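Local coordinates for fibrinogen-binding protein (Staphylococcus aureus subsp. aureus, PDB 3T49), which probably inhibits complement by acting on C3b-containing convertases, as a secreted staphylococcal virulence factor of the SCIN family, at residues R10-K15 and A59-Y64. Residues are numbered along the deposited sequence; the frame is centred on the assembly and turned at random.
Sequences RTLLNK and ALEKIY
The Tyr-64 ring carries its own helix's carbonyl oxygen, Leu-60 O, against one face, 3.2 Å above the plane and offset toward the rim, and meets Leu-12 O at its edge, in plane. The Arg-10 guanidinium has Leu-13 CD1 over the centre of one face, 3.8 Å above the plane, a packing internal to residues 10-15. Lys-15 CB approaches the ring obliquely, 4.2 Å from Tyr-64 CE2, before the rest of its side chain leads away. With CG anti to the carbonyl carbon (chi1 -66°), the ring reaches across to segment 10-15, and Tyr-64 OH donates a short hydrogen bond of 2.7 Å to Leu-12 O. The hydroxyl lies above the carbonyl plane, at a C=O...O angle of 135°. Leu-12 O also accepts Lys-15 N at 3.1 Å, so two donors share this carbonyl. Both methyls of Leu-12 lie on Glu-61 CG, CD1 at 3.9 Å, the two side chains crossing at about a right angle; Leu-12 CD2 also packs against Tyr-64 CE2 at 3.9 Å. Leu-60 CD1 packs against Leu-12 CB at 4.1 Å and also meets Leu-13 CD2. In this truncated, all-helical SCIN-family protein, helix 5-13 thus packs on the long antiparallel helices by apolar helix-helix contact plus one side-chain-to-main-chain hydrogen bond; Tyr-19 of helix 16-22 stacks with Tyr-64, while Leu-13 and Ile-63 touch helix 28-47 through Leu-45 and through Tyr-29 and Tyr-30, respectively.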
ATOM      1  N   ARG A  10      -7.614  -0.638   5.862  1.00 10.18           N
ATOM      2  CA  ARG A  10      -8.179  -1.798   5.196  1.00 10.98           C
ATOM      3  C   ARG A  10      -8.643  -1.461   3.761  1.00 10.35           C
ATOM      4  O   ARG A  10      -8.428  -2.267   2.849  1.00 11.28           O
ATOM      5  CB  ARG A  10      -9.319  -2.390   6.060  1.00 14.91           C
ATOM      6  CG  ARG A  10      -9.987  -3.672   5.489  1.00 19.70           C
ATOM      7  CD  ARG A  10      -9.029  -4.752   4.980  1.00 20.65           C
ATOM      8  NE  ARG A  10      -8.254  -5.403   6.045  1.00 21.04           N
ATOM      9  CZ  ARG A  10      -7.391  -6.399   5.870  1.00 18.94           C
ATOM     10  NH1 ARG A  10      -7.142  -6.865   4.651  1.00 24.85           N
ATOM     11  NH2 ARG A  10      -6.745  -6.921   6.904  1.00 27.40           N
ATOM     12  N   THR A  11      -9.268  -0.306   3.580  1.00 11.63           N
ATOM     13  CA  THR A  11      -9.703   0.118   2.250  1.00 12.77           C
ATOM     14  C   THR A  11      -8.503   0.180   1.314  1.00  9.99           C
ATOM     15  O   THR A  11      -8.576  -0.275   0.165  1.00 12.18           O
ATOM     16  CB  THR A  11     -10.431   1.444   2.319  1.00 16.17           C
ATOM     17  OG1 THR A  11     -11.670   1.238   3.034  1.00 18.76           O
ATOM     18  CG2 THR A  11     -10.746   1.994   0.931  1.00 23.54           C
ATOM     19  N   LEU A  12      -7.383   0.722   1.785  1.00 10.43           N
ATOM     20  CA  LEU A  12      -6.171   0.756   0.949  1.00  9.79           C
ATOM     21  C   LEU A  12      -5.666  -0.642   0.668  1.00  9.42           C
ATOM     22  O   LEU A  12      -5.261  -0.940  -0.470  1.00 10.44           O
ATOM     23  CB  LEU A  12      -5.081   1.623   1.581  1.00 10.79           C
ATOM     24  CG  LEU A  12      -5.375   3.106   1.569  1.00 13.16           C
ATOM     25  CD1 LEU A  12      -4.481   3.786   2.599  1.00 13.85           C
ATOM     26  CD2 LEU A  12      -5.186   3.750   0.227  1.00 14.77           C
ATOM     27  N   LEU A  13      -5.665  -1.509   1.678  1.00  9.69           N
ATOM     28  CA  LEU A  13      -5.216  -2.894   1.498  1.00 10.98           C
ATOM     29  C   LEU A  13      -6.064  -3.630   0.488  1.00 11.63           C
ATOM     30  O   LEU A  13      -5.577  -4.521  -0.227  1.00 12.21           O
ATOM     31  CB  LEU A  13      -5.249  -3.662   2.807  1.00 13.76           C
ATOM     32  CG  LEU A  13      -4.059  -3.467   3.695  1.00 15.65           C
ATOM     33  CD1 LEU A  13      -4.325  -4.205   5.037  1.00 15.21           C
ATOM     34  CD2 LEU A  13      -2.799  -4.026   2.976  1.00 16.40           C
ATOM     35  N   ASN A  14      -7.335  -3.259   0.401  1.00 10.62           N
ATOM     36  CA  ASN A  14      -8.219  -3.978  -0.513  1.00 11.17           C
ATOM     37  C   ASN A  14      -7.845  -3.739  -1.973  1.00  9.51           C
ATOM     38  O   ASN A  14      -8.262  -4.501  -2.826  1.00  9.84           O
ATOM     39  CB  ASN A  14      -9.689  -3.601  -0.287  1.00 14.58           C
ATOM     40  CG  ASN A  14     -10.270  -4.183   1.007  1.00 17.60           C
ATOM     41  OD1 ASN A  14      -9.729  -5.104   1.588  1.00 23.81           O
ATOM     42  ND2 ASN A  14     -11.397  -3.615   1.430  1.00 28.77           N
ATOM     43  N   LYS A  15      -7.068  -2.692  -2.247  1.00  8.52           N
ATOM     44  CA  LYS A  15      -6.566  -2.419  -3.602  1.00  8.17           C
ATOM     45  C   LYS A  15      -5.151  -2.919  -3.837  1.00  8.21           C
ATOM     46  O   LYS A  15      -4.636  -2.806  -4.948  1.00  8.77           O
ATOM     47  CB  LYS A  15      -6.579  -0.914  -3.874  1.00 10.69           C
ATOM     48  CG  LYS A  15      -7.847  -0.225  -3.488  1.00 14.67           C
ATOM     49  CD  LYS A  15      -7.761   1.260  -3.858  1.00 18.43           C
ATOM     50  CE  LYS A  15      -8.605   2.138  -2.924  1.00 29.62           C
ATOM     51  NZ  LYS A  15      -9.996   1.662  -2.842  1.00 40.53           N
ATOM     52  N   ALA A  59       2.350   5.269   3.243  1.00  9.59           N
ATOM     53  CA  ALA A  59       3.200   4.589   2.267  1.00  9.33           C
ATOM     54  C   ALA A  59       2.380   4.018   1.130  1.00  8.18           C
ATOM     55  O   ALA A  59       2.766   4.101  -0.042  1.00  8.78           O
ATOM     56  CB  ALA A  59       4.002   3.506   2.918  1.00 10.44           C
ATOM     57  N   LEU A  60       1.270   3.389   1.432  1.00  8.88           N
ATOM     58  CA  LEU A  60       0.404   2.853   0.387  1.00  7.78           C
ATOM     59  C   LEU A  60      -0.180   3.968  -0.481  1.00  8.42           C
ATOM     60  O   LEU A  60      -0.203   3.866  -1.707  1.00  8.77           O
ATOM     61  CB  LEU A  60      -0.715   1.974   0.976  1.00  9.16           C
ATOM     62  CG  LEU A  60      -0.250   0.616   1.497  1.00  9.97           C
ATOM     63  CD1 LEU A  60      -1.376  -0.046   2.296  1.00 12.58           C
ATOM     64  CD2 LEU A  60       0.210  -0.270   0.334  1.00 10.48           C
ATOM     65  N   GLU A  61      -0.687   5.040   0.114  1.00  8.60           N
ATOM     66  CA  GLU A  61      -1.169   6.172  -0.669  1.00  8.67           C
ATOM     67  C   GLU A  61      -0.069   6.683  -1.593  1.00  8.31           C
ATOM     68  O   GLU A  61      -0.325   6.997  -2.772  1.00 10.55           O
ATOM     69  CB  GLU A  61      -1.666   7.308   0.256  1.00 10.14           C
ATOM     70  CG  GLU A  61      -2.944   6.942   0.974  1.00 13.40           C
ATOM     71  CD  GLU A  61      -3.358   7.964   2.003  1.00 22.02           C
ATOM     72  OE1 GLU A  61      -2.502   8.791   2.381  1.00 31.31           O
ATOM     73  OE2 GLU A  61      -4.526   7.898   2.456  1.00 28.86           O
ATOM     74  N   LYS A  62       1.152   6.765  -1.096  1.00  8.82           N
ATOM     75  CA  LYS A  62       2.267   7.295  -1.875  1.00  9.63           C
ATOM     76  C   LYS A  62       2.556   6.376  -3.082  1.00  9.39           C
ATOM     77  O   LYS A  62       2.710   6.860  -4.217  1.00  9.93           O
ATOM     78  CB  LYS A  62       3.519   7.431  -1.008  1.00 11.67           C
ATOM     79  CG  LYS A  62       4.752   7.989  -1.730  1.00 14.12           C
ATOM     80  CD  LYS A  62       5.933   8.098  -0.741  1.00 18.59           C
ATOM     81  CE  LYS A  62       7.174   8.710  -1.378  1.00 29.33           C
ATOM     82  NZ  LYS A  62       7.915   7.705  -2.187  1.00 37.10           N
ATOM     83  N   ILE A  63       2.682   5.065  -2.856  1.00  8.77           N
ATOM     84  CA  ILE A  63       3.048   4.156  -3.948  1.00  8.59           C
ATOM     85  C   ILE A  63       1.902   4.029  -4.969  1.00  8.34           C
ATOM     86  O   ILE A  63       2.154   3.944  -6.175  1.00  8.09           O
ATOM     87  CB  ILE A  63       3.551   2.773  -3.418  1.00  9.93           C
ATOM     88  CG1 ILE A  63       4.348   2.001  -4.492  1.00 11.73           C
ATOM     89  CG2 ILE A  63       2.391   1.912  -2.887  1.00  9.84           C
ATOM     90  CD1 ILE A  63       5.670   2.642  -4.862  1.00 13.53           C
ATOM     91  N   TYR A  64       0.646   4.058  -4.535  1.00  7.48           N
ATOM     92  CA  TYR A  64      -0.466   4.010  -5.471  1.00  7.75           C
ATOM     93  C   TYR A  64      -0.458   5.253  -6.351  1.00  7.87           C
ATOM     94  O   TYR A  64      -0.717   5.165  -7.547  1.00  8.50           O
ATOM     95  CB  TYR A  64      -1.807   3.922  -4.730  1.00  7.92           C
ATOM     96  CG  TYR A  64      -2.055   2.650  -3.952  1.00  8.35           C
ATOM     97  CD1 TYR A  64      -1.246   1.524  -4.068  1.00  9.18           C
ATOM     98  CD2 TYR A  64      -3.135   2.582  -3.091  1.00  9.08           C
ATOM     99  CE1 TYR A  64      -1.513   0.377  -3.336  1.00  9.17           C
ATOM    100  CE2 TYR A  64      -3.413   1.442  -2.370  1.00  9.63           C
ATOM    101  CZ  TYR A  64      -2.599   0.343  -2.484  1.00  8.53           C
ATOM    102  OH  TYR A  64      -2.869  -0.802  -1.751  1.00  9.21           O
TER